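Local coordinates for hypothetical bacterial 6-phosphogluconolactonase (Bacteroides fragilis, PDB 3SCY), which probably hydrolyses 6-phosphogluconolactone to 6-phosphogluconate, as a seven-bladed beta-propeller lactonase, though its activity is not established, at residues Thr94-Met98 with Ile122-Pro126; Cys103-Asn108 with Leu157-Ile162; His180-Ile184 with Lys195-Lys199; Gly61-Ser66 with Val77-Phe82; Leu14-Thr20 with Pro354-Val360. Where two conformers were deposited one is given. Residue numbers count along the deposited sequence, not the author numbering.

Contact 1: residues Thr94-Met98 with Ile122-Pro126; sequences TQKTM and ITVFP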
# COMPACT_ATOMS: atom_id res chain seq x y z
N THR A 94 9.55 -2.50 -18.92
CA THR A 94 8.35 -1.75 -18.57
C THR A 94 7.21 -2.28 -19.44
O THR A 94 7.45 -2.70 -20.58
CB THR A 94 8.60 -0.24 -18.79
OG1 THR A 94 9.84 0.15 -18.20
CG2 THR A 94 7.48 0.65 -18.25
N GLN A 95 5.98 -2.25 -18.91
CA GLN A 95 4.81 -2.66 -19.69
C GLN A 95 3.67 -1.70 -19.38
O GLN A 95 3.51 -1.31 -18.23
CB GLN A 95 4.38 -4.12 -19.43
CG GLN A 95 5.42 -5.19 -19.77
CD GLN A 95 5.57 -5.48 -21.25
OE1 GLN A 95 4.99 -4.80 -22.11
NE2 GLN A 95 6.36 -6.49 -21.57
N LYS A 96 2.85 -1.38 -20.37
CA LYS A 96 1.74 -0.44 -20.21
C LYS A 96 0.56 -1.09 -19.48
O LYS A 96 0.25 -2.26 -19.70
CB LYS A 96 1.31 0.08 -21.60
CG LYS A 96 2.43 0.80 -22.36
CD LYS A 96 2.91 2.11 -21.70
CE LYS A 96 3.78 2.95 -22.62
NZ LYS A 96 5.13 2.36 -22.81
N THR A 97 -0.09 -0.32 -18.60
CA THR A 97 -1.24 -0.84 -17.85
C THR A 97 -2.51 -0.78 -18.66
O THR A 97 -3.46 -1.47 -18.32
CB THR A 97 -1.45 -0.04 -16.57
OG1 THR A 97 -1.57 1.34 -16.89
CG2 THR A 97 -0.35 -0.24 -15.59
N MSE A 98 -2.59 0.18 -19.63
CA MSE A 98 -3.80 0.43 -20.43
C MSE A 98 -4.96 0.82 -19.48
O MSE A 98 -6.13 0.53 -19.73
CB MSE A 98 -4.11 -0.74 -21.35
CG MSE A 98 -3.14 -0.77 -22.54
SE MSE A 98 -3.07 -2.47 -23.37
CE MSE A 98 -2.19 -3.44 -21.99
N ILE A 122 -8.28 -2.68 -13.18
CA ILE A 122 -7.13 -3.38 -12.65
C ILE A 122 -6.47 -4.11 -13.82
O ILE A 122 -7.15 -4.55 -14.77
CB ILE A 122 -7.43 -4.33 -11.47
CG1 ILE A 122 -8.38 -5.48 -11.88
CG2 ILE A 122 -7.95 -3.54 -10.26
CD1 ILE A 122 -8.58 -6.54 -10.75
N THR A 123 -5.15 -4.15 -13.80
CA THR A 123 -4.38 -4.79 -14.87
C THR A 123 -3.56 -5.95 -14.30
O THR A 123 -2.92 -5.80 -13.26
CB THR A 123 -3.48 -3.76 -15.60
OG1 THR A 123 -4.29 -2.69 -16.07
CG2 THR A 123 -2.75 -4.38 -16.81
N VAL A 124 -3.54 -7.08 -15.02
CA VAL A 124 -2.77 -8.26 -14.65
C VAL A 124 -1.61 -8.41 -15.62
O VAL A 124 -1.85 -8.34 -16.84
CB VAL A 124 -3.68 -9.54 -14.69
CG1 VAL A 124 -2.90 -10.80 -14.34
CG2 VAL A 124 -4.88 -9.39 -13.76
N PHE A 125 -0.40 -8.64 -15.08
CA PHE A 125 0.78 -8.93 -15.89
C PHE A 125 1.40 -10.23 -15.45
O PHE A 125 1.79 -10.32 -14.28
CB PHE A 125 1.87 -7.83 -15.76
CG PHE A 125 1.47 -6.41 -16.05
CD1 PHE A 125 0.89 -5.62 -15.07
CD2 PHE A 125 1.73 -5.84 -17.30
CE1 PHE A 125 0.56 -4.29 -15.32
CE2 PHE A 125 1.35 -4.52 -17.56
CZ PHE A 125 0.78 -3.75 -16.57
N PRO A 126 1.62 -11.21 -16.35
CA PRO A 126 2.38 -12.40 -15.95
C PRO A 126 3.84 -12.00 -15.72
O PRO A 126 4.36 -11.10 -16.40
CB PRO A 126 2.27 -13.34 -17.16
CG PRO A 126 1.17 -12.75 -18.04
CD PRO A 126 1.23 -11.26 -17.77
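Two neighbouring blades of the seven-bladed beta-propeller meet here: the end of outer strand 88-96 in one blade, with the turn that follows it, packs against strand 121-126 in the next. The backbones stay too far apart to pair as a sheet, the nearest CA atoms being those of Thr97 and Thr123, 5.9 Å apart, so side chains of 122-126 reach across to the backbone and side chains of 94-98. Along 122-126, Ile122 points away and joins the packing with the following blade. Thr123 turns toward the first segment and makes the one direct hydrogen bond between the two, Thr123 OG1 donating to Thr97 O at 2.7 Å; its hydroxyl also takes a hydrogen bond from Asn116 ND2. The hydroxyl of Thr97 itself bonds to Gly99 O. The direction reverses at Val124, as expected in an extended strand, and Phe125 comes back to fill the gap with its ring. Gln95 CB lies 3.6 Å from Phe125 CE2, while the amide of Gln95 leads away to Leu133 O. Thr97 CA lies at the ring edge, 3.8 Å from Phe125 CZ, and Thr97 CG2 is 3.8 Å from the same atom. Lys96 O also approaches that edge, close to the ring plane, 3.3 Å from Phe125 CE2.

Contact 2: residues Cys103-Asn108 with Leu157-Ile162; sequences CYLTTN and LHCVRI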
# COMPACT_ATOMS: atom_id res chain seq x y z
N CYS A 103 -1.79 3.06 -9.14
CA CYS A 103 -1.40 3.68 -7.88
C CYS A 103 -1.13 2.68 -6.77
O CYS A 103 -0.83 3.08 -5.63
CB CYS A 103 -2.48 4.67 -7.45
SG CYS A 103 -4.06 3.86 -7.06
N TYR A 104 -1.23 1.40 -7.07
CA TYR A 104 -1.01 0.31 -6.13
C TYR A 104 -0.70 -0.93 -6.92
O TYR A 104 -1.22 -1.08 -8.03
CB TYR A 104 -2.27 0.05 -5.26
CG TYR A 104 -1.97 -0.68 -3.96
CD1 TYR A 104 -1.92 -2.08 -3.92
CD2 TYR A 104 -1.85 0.01 -2.77
CE1 TYR A 104 -1.68 -2.76 -2.72
CE2 TYR A 104 -1.64 -0.66 -1.56
CZ TYR A 104 -1.54 -2.04 -1.54
OH TYR A 104 -1.38 -2.69 -0.34
N LEU A 105 0.08 -1.84 -6.36
CA LEU A 105 0.29 -3.10 -7.06
C LEU A 105 0.54 -4.23 -6.06
O LEU A 105 0.92 -3.98 -4.89
CB LEU A 105 1.36 -3.01 -8.18
CG LEU A 105 2.85 -2.98 -7.83
CD1 LEU A 105 3.68 -2.83 -9.10
CD2 LEU A 105 3.23 -1.83 -6.89
N THR A 106 0.24 -5.47 -6.47
CA THR A 106 0.48 -6.63 -5.61
C THR A 106 0.99 -7.77 -6.49
O THR A 106 0.97 -7.65 -7.71
CB THR A 106 -0.75 -7.03 -4.78
OG1 THR A 106 -0.27 -7.88 -3.72
CG2 THR A 106 -1.83 -7.73 -5.60
N THR A 107 1.51 -8.83 -5.87
CA THR A 107 2.03 -9.96 -6.61
C THR A 107 1.75 -11.25 -5.87
O THR A 107 1.65 -11.26 -4.63
CB THR A 107 3.57 -9.82 -6.83
OG1 THR A 107 4.04 -10.86 -7.71
CG2 THR A 107 4.39 -9.90 -5.51
N ASN A 108 1.72 -12.36 -6.63
CA ASN A 108 1.73 -13.69 -6.01
C ASN A 108 2.99 -14.44 -6.50
O ASN A 108 3.05 -15.64 -6.33
CB ASN A 108 0.45 -14.48 -6.31
CG ASN A 108 0.35 -14.97 -7.73
OD1 ASN A 108 0.97 -14.40 -8.64
ND2 ASN A 108 -0.35 -16.09 -7.93
N LEU A 157 -9.89 2.76 -8.78
CA LEU A 157 -9.32 1.59 -8.13
C LEU A 157 -8.05 1.98 -7.39
O LEU A 157 -7.15 2.57 -7.98
CB LEU A 157 -9.11 0.48 -9.17
CG LEU A 157 -10.33 -0.44 -9.42
CD1 LEU A 157 -10.47 -1.45 -8.29
CD2 LEU A 157 -11.65 0.35 -9.61
N HIS A 158 -8.00 1.70 -6.08
CA HIS A 158 -6.92 2.21 -5.24
C HIS A 158 -6.11 1.19 -4.49
O HIS A 158 -5.10 1.56 -3.89
CB HIS A 158 -7.50 3.20 -4.21
CG HIS A 158 -6.65 4.42 -4.02
ND1 HIS A 158 -5.28 4.33 -3.81
CD2 HIS A 158 -7.00 5.72 -4.00
CE1 HIS A 158 -4.84 5.58 -3.74
NE2 HIS A 158 -5.85 6.45 -3.80
N CYS A 159 -6.54 -0.08 -4.51
CA CYS A 159 -5.84 -1.12 -3.79
C CYS A 159 -6.20 -2.45 -4.37
O CYS A 159 -7.33 -2.63 -4.84
CB CYS A 159 -6.21 -1.06 -2.31
SG CYS A 159 -5.16 -2.06 -1.23
N VAL A 160 -5.24 -3.37 -4.42
CA VAL A 160 -5.45 -4.74 -4.83
C VAL A 160 -4.71 -5.62 -3.82
O VAL A 160 -3.51 -5.41 -3.58
CB VAL A 160 -5.04 -5.07 -6.29
CG1 VAL A 160 -6.10 -4.57 -7.27
CG2 VAL A 160 -3.66 -4.50 -6.64
N ARG A 161 -5.43 -6.53 -3.16
CA ARG A 161 -4.85 -7.41 -2.15
C ARG A 161 -5.20 -8.85 -2.36
O ARG A 161 -6.36 -9.17 -2.61
CB ARG A 161 -5.32 -7.06 -0.73
CG ARG A 161 -5.05 -5.64 -0.24
CD ARG A 161 -3.55 -5.22 -0.31
NE ARG A 161 -2.62 -6.24 0.18
CZ ARG A 161 -2.34 -6.46 1.46
NH1 ARG A 161 -2.90 -5.72 2.41
NH2 ARG A 161 -1.49 -7.43 1.80
N ILE A 162 -4.22 -9.75 -2.21
CA ILE A 162 -4.47 -11.17 -2.23
C ILE A 162 -4.81 -11.54 -0.80
O ILE A 162 -4.13 -11.06 0.12
CB ILE A 162 -3.25 -11.90 -2.79
CG1 ILE A 162 -3.11 -11.51 -4.29
CG2 ILE A 162 -3.39 -13.45 -2.62
CD1 ILE A 162 -1.73 -11.78 -4.92
O HOH W 1 -1.46 -8.63 -1.40
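This is a side-chain interface between the innermost strands of two adjacent blades of the beta-propeller, 102-107 and 157-162, which stand next to each other around the central channel. The segments run almost parallel, 12° apart, but their axes approach only to 5.9 Å, and side chains rather than paired backbones fill the space. Tyr104 is the main wedge. Cys159 SG sits over one face of its ring, 3.8 Å from the Tyr104 ring centroid, in a sulfur-aromatic contact, and Cys159 CA adds a CH-pi contact at 4.2 Å from the same centroid. Val160 O, buried without a polar partner in the model, lies 3.3 Å from Tyr104 CE1. Tyr54 stacks on Tyr104, and His215, from the blade beyond that of 157-162, meets it edge-to-face. At the start of the strands, Cys103 SG lies obliquely 4.0 Å from the centroid of the His158 ring, and His158 NE2 hydrogen-bonds to an unidentified molecule, perhaps carried over from crystallisation, which may nonetheless mark a pocket. At the other end Ile162 CD1 rests 3.4 Å from Thr107 O and 3.7 Å from Asn108 CB. Arg161 NH1 is held by Leu216 O. Water 1 completes the polar bridge: it lies 2.7 Å from Thr106 OG1 and accepts from Arg161 NE and Ile162 N, each at 3.1 Å.

Contact 3: residues His180-Ile184 with Lys195-Lys199; sequences HKFNI and KFLTK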
# COMPACT_ATOMS: atom_id res chain seq x y z
N HIS A 180 -14.29 -4.99 -4.70
CA HIS A 180 -14.54 -6.01 -5.73
C HIS A 180 -13.82 -7.31 -5.37
O HIS A 180 -12.71 -7.26 -4.84
CB HIS A 180 -14.10 -5.50 -7.10
CG HIS A 180 -14.79 -4.23 -7.48
ND1 HIS A 180 -16.09 -4.23 -7.99
CD2 HIS A 180 -14.33 -2.96 -7.45
CE1 HIS A 180 -16.39 -2.96 -8.21
NE2 HIS A 180 -15.36 -2.16 -7.91
N LYS A 181 -14.47 -8.46 -5.60
CA LYS A 181 -13.92 -9.76 -5.26
C LYS A 181 -13.67 -10.63 -6.50
O LYS A 181 -14.55 -10.77 -7.36
CB LYS A 181 -14.90 -10.49 -4.31
CG LYS A 181 -14.38 -11.85 -3.82
CD LYS A 181 -15.42 -12.59 -2.98
CE LYS A 181 -15.03 -14.04 -2.82
NZ LYS A 181 -16.01 -14.76 -1.95
N PHE A 182 -12.47 -11.23 -6.55
CA PHE A 182 -12.09 -12.15 -7.61
C PHE A 182 -11.53 -13.42 -7.03
O PHE A 182 -10.86 -13.41 -5.99
CB PHE A 182 -11.03 -11.51 -8.52
CG PHE A 182 -11.52 -10.29 -9.24
CD1 PHE A 182 -11.45 -9.03 -8.65
CD2 PHE A 182 -12.10 -10.39 -10.50
CE1 PHE A 182 -11.92 -7.90 -9.31
CE2 PHE A 182 -12.59 -9.26 -11.16
CZ PHE A 182 -12.51 -8.02 -10.56
N ASN A 183 -11.81 -14.51 -7.72
CA ASN A 183 -11.21 -15.79 -7.42
C ASN A 183 -9.86 -15.82 -8.09
O ASN A 183 -9.74 -15.41 -9.25
CB ASN A 183 -12.10 -16.94 -7.96
CG ASN A 183 -13.48 -17.03 -7.39
OD1 ASN A 183 -13.76 -16.64 -6.26
ND2 ASN A 183 -14.42 -17.50 -8.20
N ILE A 184 -8.84 -16.31 -7.40
CA ILE A 184 -7.50 -16.45 -7.97
C ILE A 184 -7.26 -17.87 -8.48
O ILE A 184 -7.63 -18.84 -7.81
CB ILE A 184 -6.45 -16.10 -6.89
CG1 ILE A 184 -6.28 -14.56 -6.83
CG2 ILE A 184 -5.12 -16.85 -7.09
CD1 ILE A 184 -5.36 -14.10 -5.67
N LYS A 195 -6.09 -17.85 -17.32
CA LYS A 195 -6.59 -16.59 -16.76
C LYS A 195 -6.35 -16.58 -15.24
O LYS A 195 -6.66 -17.56 -14.56
CB LYS A 195 -8.08 -16.44 -17.08
CG LYS A 195 -8.66 -15.07 -16.77
CD LYS A 195 -10.08 -15.03 -17.37
CE LYS A 195 -10.59 -13.62 -17.51
NZ LYS A 195 -12.04 -13.59 -17.86
N PHE A 196 -5.83 -15.45 -14.72
CA PHE A 196 -5.53 -15.35 -13.30
C PHE A 196 -6.80 -15.09 -12.46
O PHE A 196 -6.99 -15.74 -11.42
CB PHE A 196 -4.50 -14.22 -13.09
CG PHE A 196 -3.98 -14.02 -11.68
CD1 PHE A 196 -3.65 -15.11 -10.88
CD2 PHE A 196 -3.78 -12.74 -11.17
CE1 PHE A 196 -3.16 -14.92 -9.59
CE2 PHE A 196 -3.25 -12.56 -9.89
CZ PHE A 196 -2.96 -13.65 -9.10
N LEU A 197 -7.59 -14.08 -12.85
CA LEU A 197 -8.74 -13.66 -12.06
C LEU A 197 -10.06 -13.90 -12.72
O LEU A 197 -10.21 -13.66 -13.91
CB LEU A 197 -8.64 -12.15 -11.77
CG LEU A 197 -7.36 -11.67 -11.07
CD1 LEU A 197 -7.35 -10.14 -10.93
CD2 LEU A 197 -7.16 -12.37 -9.74
N THR A 198 -11.04 -14.33 -11.92
CA THR A 198 -12.43 -14.50 -12.35
C THR A 198 -13.30 -13.84 -11.30
O THR A 198 -12.96 -13.88 -10.12
CB THR A 198 -12.78 -15.98 -12.54
OG1 THR A 198 -12.44 -16.69 -11.36
CG2 THR A 198 -12.07 -16.59 -13.74
N LYS A 199 -14.45 -13.25 -11.70
CA LYS A 199 -15.31 -12.57 -10.71
C LYS A 199 -15.81 -13.57 -9.66
O LYS A 199 -16.12 -14.71 -9.99
CB LYS A 199 -16.46 -11.84 -11.42
CG LYS A 199 -15.95 -10.62 -12.20
CD LYS A 199 -17.09 -9.78 -12.74
CE LYS A 199 -16.58 -8.50 -13.36
NZ LYS A 199 -17.70 -7.69 -13.92
O HOH W 2 -9.71 -17.55 -11.38
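Strands 178-184 and 197-206 are the outer two strands of one propeller blade, and this antiparallel pairing lies at the blade's periphery. Asn183 and Thr198 form a hydrogen-bonded pair: Asn183 N donates to Thr198 O at 2.7 Å, and Thr198 N returns a longer bond to Asn183 O at 3.2 Å. Asn183 O accepts a second time, from water 2. The carbonyls also receive CA-H...O contacts, Phe182 CA to Thr198 O at 3.2 Å and Ile184 CA to Phe196 O at 3.6 Å. Further along, Lys181 NZ is satisfied by Thr201 O and Gly243 O and makes a cation-pi contact with Tyr168, while His180 NE2 bonds to Asp173 OD2. On the face carrying Ile184 and Leu197 the contact is apolar, Ile184 CG1 to Leu197 CD2 at 3.7 Å, and Phe196 CE1 lies 3.7 Å from Ile184 CG2. On the other face, water 2 ties the pair together, 3.0 Å from Asn183 O and 2.9 Å from Thr198 OG1.

Contact 4: residues Gly61-Ser66 with Val77-Phe82; sequences GKFVYS and VSAFAF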
# COMPACT_ATOMS: atom_id res chain seq x y z
N GLY A 61 12.95 -10.87 -2.45
CA GLY A 61 13.70 -9.60 -2.45
C GLY A 61 14.66 -9.42 -3.61
O GLY A 61 15.54 -8.56 -3.55
N LYS A 62 14.54 -10.23 -4.66
CA LYS A 62 15.43 -10.18 -5.81
C LYS A 62 14.92 -9.24 -6.91
O LYS A 62 15.68 -8.92 -7.82
CB LYS A 62 15.66 -11.58 -6.40
CG LYS A 62 16.32 -12.57 -5.42
CD LYS A 62 17.81 -12.38 -5.26
CE LYS A 62 18.41 -13.35 -4.27
NZ LYS A 62 18.29 -14.78 -4.70
N PHE A 63 13.64 -8.85 -6.84
CA PHE A 63 13.02 -7.97 -7.83
C PHE A 63 12.20 -6.93 -7.16
O PHE A 63 11.75 -7.08 -6.02
CB PHE A 63 12.12 -8.77 -8.80
CG PHE A 63 12.88 -9.86 -9.53
CD1 PHE A 63 13.67 -9.55 -10.63
CD2 PHE A 63 12.88 -11.16 -9.05
CE1 PHE A 63 14.43 -10.55 -11.27
CE2 PHE A 63 13.63 -12.16 -9.69
CZ PHE A 63 14.43 -11.83 -10.76
N VAL A 64 12.04 -5.80 -7.86
CA VAL A 64 11.18 -4.72 -7.41
C VAL A 64 10.27 -4.35 -8.58
O VAL A 64 10.73 -4.29 -9.73
CB VAL A 64 11.97 -3.51 -6.87
CG1 VAL A 64 11.08 -2.26 -6.68
CG2 VAL A 64 12.64 -3.88 -5.56
N TYR A 65 8.99 -4.08 -8.28
CA TYR A 65 8.05 -3.66 -9.31
C TYR A 65 7.46 -2.37 -8.89
O TYR A 65 7.07 -2.22 -7.73
CB TYR A 65 6.96 -4.72 -9.55
CG TYR A 65 7.55 -6.05 -9.92
CD1 TYR A 65 7.87 -6.36 -11.24
CD2 TYR A 65 7.86 -6.99 -8.94
CE1 TYR A 65 8.47 -7.57 -11.57
CE2 TYR A 65 8.50 -8.19 -9.26
CZ TYR A 65 8.79 -8.48 -10.58
OH TYR A 65 9.39 -9.67 -10.92
N SER A 66 7.41 -1.39 -9.80
CA SER A 66 6.83 -0.11 -9.46
C SER A 66 5.80 0.31 -10.46
O SER A 66 5.90 -0.04 -11.63
CB SER A 66 7.92 0.97 -9.37
OG SER A 66 8.26 1.52 -10.63
N VAL A 77 4.00 -0.22 -15.60
CA VAL A 77 4.68 -0.89 -14.49
C VAL A 77 6.10 -1.15 -14.93
O VAL A 77 6.32 -1.57 -16.07
CB VAL A 77 3.99 -2.18 -14.02
CG1 VAL A 77 4.81 -2.88 -12.93
CG2 VAL A 77 2.60 -1.85 -13.50
N SER A 78 7.07 -0.89 -14.04
CA SER A 78 8.48 -1.14 -14.31
C SER A 78 8.94 -2.29 -13.44
O SER A 78 8.55 -2.34 -12.27
CB SER A 78 9.30 0.10 -13.99
OG SER A 78 8.90 1.20 -14.80
N ALA A 79 9.77 -3.18 -13.99
CA ALA A 79 10.34 -4.31 -13.28
C ALA A 79 11.83 -4.12 -13.17
O ALA A 79 12.48 -3.80 -14.18
CB ALA A 79 10.04 -5.60 -14.04
N PHE A 80 12.38 -4.35 -11.99
CA PHE A 80 13.80 -4.17 -11.72
C PHE A 80 14.42 -5.37 -11.04
O PHE A 80 13.77 -5.98 -10.20
CB PHE A 80 14.01 -2.99 -10.74
CG PHE A 80 13.44 -1.66 -11.14
CD1 PHE A 80 12.10 -1.36 -10.88
CD2 PHE A 80 14.23 -0.69 -11.75
CE1 PHE A 80 11.57 -0.13 -11.23
CE2 PHE A 80 13.69 0.53 -12.13
CZ PHE A 80 12.36 0.79 -11.88
N ALA A 81 15.69 -5.66 -11.35
CA ALA A 81 16.46 -6.59 -10.54
C ALA A 81 16.95 -5.79 -9.33
O ALA A 81 17.41 -4.64 -9.49
CB ALA A 81 17.63 -7.15 -11.31
N PHE A 82 16.83 -6.35 -8.14
CA PHE A 82 17.22 -5.65 -6.92
C PHE A 82 18.31 -6.38 -6.19
O PHE A 82 18.30 -7.60 -6.06
CB PHE A 82 15.98 -5.47 -6.00
CG PHE A 82 16.25 -4.64 -4.76
CD1 PHE A 82 16.71 -3.33 -4.87
CD2 PHE A 82 15.96 -5.14 -3.50
CE1 PHE A 82 16.94 -2.56 -3.73
CE2 PHE A 82 16.18 -4.36 -2.36
CZ PHE A 82 16.67 -3.07 -2.49
O HOH W 3 18.28 -8.79 -3.28
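On the face shared by Val64, Ser66, Ser78 and Phe80, Val64 pushes a methyl into the space beside Phe82, Val64 CG2 lying 3.7 Å from Phe82 CB. The edge of the Phe80 ring settles against Ser66, with Phe80 CE1 3.7 Å from Ser66 OG. The reverse face alternates large with small: the Tyr65 ring lies against Ala79, Tyr65 CE1 to Ala79 CB 3.5 Å, and Phe63 lies beside Ala81, Phe63 CD1 to Ala81 CA 4.1 Å, so each alanine is the hollow for an aromatic bump. These are the two middle strands of a four-stranded propeller blade, joined as a beta hairpin. Their ladder is regular; Val64 N donates to Phe80 O at 2.9 Å and Phe80 N to Val64 O at 2.8 Å, and Ser66 and Ser78 repeat the exchange. Phe82 also projects beyond the hairpin to touch Thr15 and Leu17 of the neighbouring blade. Past the last strand pair, Phe82 N reaches Lys62 O at 2.8 Å, the ring edge meets Gly61 O, 3.4 Å from Phe82 CD2, and water 3 bridges Gly61 O and Phe82 O.

Contact 5: residues Leu14-Thr20 with Pro354-Val360; sequences LTMLVGT and PVCLKFV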
# COMPACT_ATOMS: atom_id res chain seq x y z
N LEU A 14 17.73 -2.88 7.90
CA LEU A 14 16.79 -3.16 6.83
C LEU A 14 17.17 -2.39 5.58
O LEU A 14 17.82 -1.34 5.67
CB LEU A 14 15.38 -2.69 7.28
CG LEU A 14 14.77 -3.29 8.56
CD1 LEU A 14 13.64 -2.40 9.08
CD2 LEU A 14 14.18 -4.67 8.28
N THR A 15 16.73 -2.85 4.40
CA THR A 15 16.88 -2.07 3.18
C THR A 15 15.52 -1.48 2.90
O THR A 15 14.54 -2.21 2.82
CB THR A 15 17.45 -2.87 2.01
OG1 THR A 15 18.72 -3.33 2.44
CG2 THR A 15 17.68 -1.97 0.78
N MSE A 16 15.46 -0.17 2.75
CA MSE A 16 14.21 0.53 2.52
C MSE A 16 14.17 1.09 1.09
O MSE A 16 15.12 1.72 0.64
CB MSE A 16 14.05 1.66 3.55
CG MSE A 16 12.75 2.45 3.36
SE MSE A 16 12.44 3.66 4.82
CE MSE A 16 13.60 4.86 4.43
N LEU A 17 13.04 0.90 0.44
CA LEU A 17 12.72 1.43 -0.87
C LEU A 17 11.79 2.60 -0.68
O LEU A 17 10.83 2.51 0.10
CB LEU A 17 12.02 0.36 -1.71
CG LEU A 17 12.84 -0.91 -2.02
CD1 LEU A 17 11.89 -2.09 -2.39
CD2 LEU A 17 13.71 -0.70 -3.27
N VAL A 18 12.05 3.71 -1.38
CA VAL A 18 11.21 4.89 -1.29
C VAL A 18 10.74 5.29 -2.68
O VAL A 18 11.56 5.66 -3.52
CB VAL A 18 11.95 6.07 -0.62
CG1 VAL A 18 11.04 7.31 -0.55
CG2 VAL A 18 12.45 5.67 0.77
N GLY A 19 9.43 5.22 -2.88
CA GLY A 19 8.78 5.69 -4.10
C GLY A 19 8.40 7.16 -3.90
O GLY A 19 8.16 7.61 -2.78
N THR A 20 8.34 7.90 -5.01
CA THR A 20 8.07 9.34 -5.03
C THR A 20 7.26 9.78 -6.22
O THR A 20 7.04 9.01 -7.15
CB THR A 20 9.42 10.09 -5.14
OG1 THR A 20 9.99 9.87 -6.45
CG2 THR A 20 10.43 9.71 -4.04
N PRO A 354 8.18 12.00 -1.08
CA PRO A 354 8.11 10.56 -0.80
C PRO A 354 6.68 10.14 -0.58
O PRO A 354 5.94 10.83 0.15
CB PRO A 354 8.94 10.40 0.48
CG PRO A 354 8.77 11.73 1.21
CD PRO A 354 8.72 12.76 0.08
N VAL A 355 6.28 9.02 -1.22
CA VAL A 355 4.89 8.55 -1.12
C VAL A 355 4.77 7.03 -0.96
O VAL A 355 3.65 6.52 -0.95
CB VAL A 355 4.01 9.05 -2.32
CG1 VAL A 355 3.82 10.57 -2.29
CG2 VAL A 355 4.59 8.62 -3.67
N CYS A 356 5.89 6.27 -0.86
CA CYS A 356 5.76 4.83 -0.68
C CYS A 356 6.99 4.33 -0.00
O CYS A 356 8.08 4.59 -0.49
CB CYS A 356 5.53 4.11 -1.99
SG CYS A 356 5.26 2.33 -1.78
N LEU A 357 6.83 3.62 1.12
CA LEU A 357 7.92 3.03 1.87
C LEU A 357 7.75 1.54 1.92
O LEU A 357 6.66 1.06 2.24
CB LEU A 357 7.96 3.58 3.31
CG LEU A 357 7.93 5.11 3.46
CD1 LEU A 357 7.92 5.50 4.94
CD2 LEU A 357 9.11 5.75 2.76
N LYS A 358 8.82 0.81 1.61
CA LYS A 358 8.81 -0.65 1.72
C LYS A 358 10.12 -1.14 2.27
O LYS A 358 11.14 -0.48 2.08
CB LYS A 358 8.58 -1.32 0.34
CG LYS A 358 7.19 -1.07 -0.26
CD LYS A 358 6.06 -1.79 0.47
CE LYS A 358 4.74 -1.38 -0.12
NZ LYS A 358 3.63 -2.21 0.42
N PHE A 359 10.10 -2.28 2.97
CA PHE A 359 11.34 -2.88 3.47
C PHE A 359 11.60 -4.22 2.82
O PHE A 359 10.66 -4.93 2.48
CB PHE A 359 11.32 -3.12 5.00
CG PHE A 359 11.30 -1.88 5.86
CD1 PHE A 359 12.32 -0.93 5.75
CD2 PHE A 359 10.32 -1.69 6.84
CE1 PHE A 359 12.31 0.22 6.55
CE2 PHE A 359 10.32 -0.56 7.65
CZ PHE A 359 11.33 0.38 7.52
N VAL A 360 12.88 -4.55 2.68
CA VAL A 360 13.44 -5.84 2.26
C VAL A 360 14.40 -6.20 3.43
O VAL A 360 15.24 -5.37 3.80
CB VAL A 360 14.13 -5.78 0.89
CG1 VAL A 360 14.69 -7.15 0.48
CG2 VAL A 360 13.20 -5.23 -0.17
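The closure of the beta-propeller ring, often called molecular velcro, is made here: the C-terminal strand 354-360 becomes the innermost strand of a blade whose other three strands come from the N-terminal part of the chain, and pairs antiparallel with strand 13-20. Thr15 and Val360 exchange two backbone hydrogen bonds, Thr15 N to Val360 O at 3.0 Å and Val360 N to Thr15 O at 2.9 Å; Leu17 and Lys358 do the same. A classic beta bulge interrupts the ladder at Gly19, whose O accepts from Val355 N at 2.8 Å and weakly from Cys356 N at 3.3 Å. The face bearing Met16, Val18, Leu357 and Phe359 is apolar. Leu14 CD1 stands over the Phe359 ring in a CH-pi contact, 3.7 Å from its centroid, and Val18 CG2 lies 3.9 Å from Leu357 CD2. Met16, present as selenomethionine, places SE 4.9 Å from the Phe359 centroid in an oblique Met-aromatic contact. On the other face Leu17 CD1 meets Val360 CG2 at 4.1 Å, while Lys358 NZ reaches Tyr54 OH. The seam thus relies on main-chain hydrogen bonds, which depend little on side-chain identity, backed by apolar packing on the Met16 and Phe359 face.

Contact 5 closes the ring, and the other four lie in the length of chain between its two strands. Contact 4 packs directly on it, Phe82 CZ reaching Thr15 CG2 at 3.6 Å, whereas contact 3 lies on the opposite side of the chain's centre, about 29 Å from contact 5 between centres. Contacts 4 and 1 share a blade through strands 76-83 and 88-96, and Val77 CG2 touches Phe125 CE1 at 3.7 Å. Contacts 1 and 2 cross along the sequence and meet where Ile122 CG2 lies 3.7 Å from Val160 CG1. The centre of contact 2 is about 7 Å from the chain's centre, and its His158 hydrogen-bonds the unidentified molecule; the sodium site at Gln302 and Leu342 involves none of these segments.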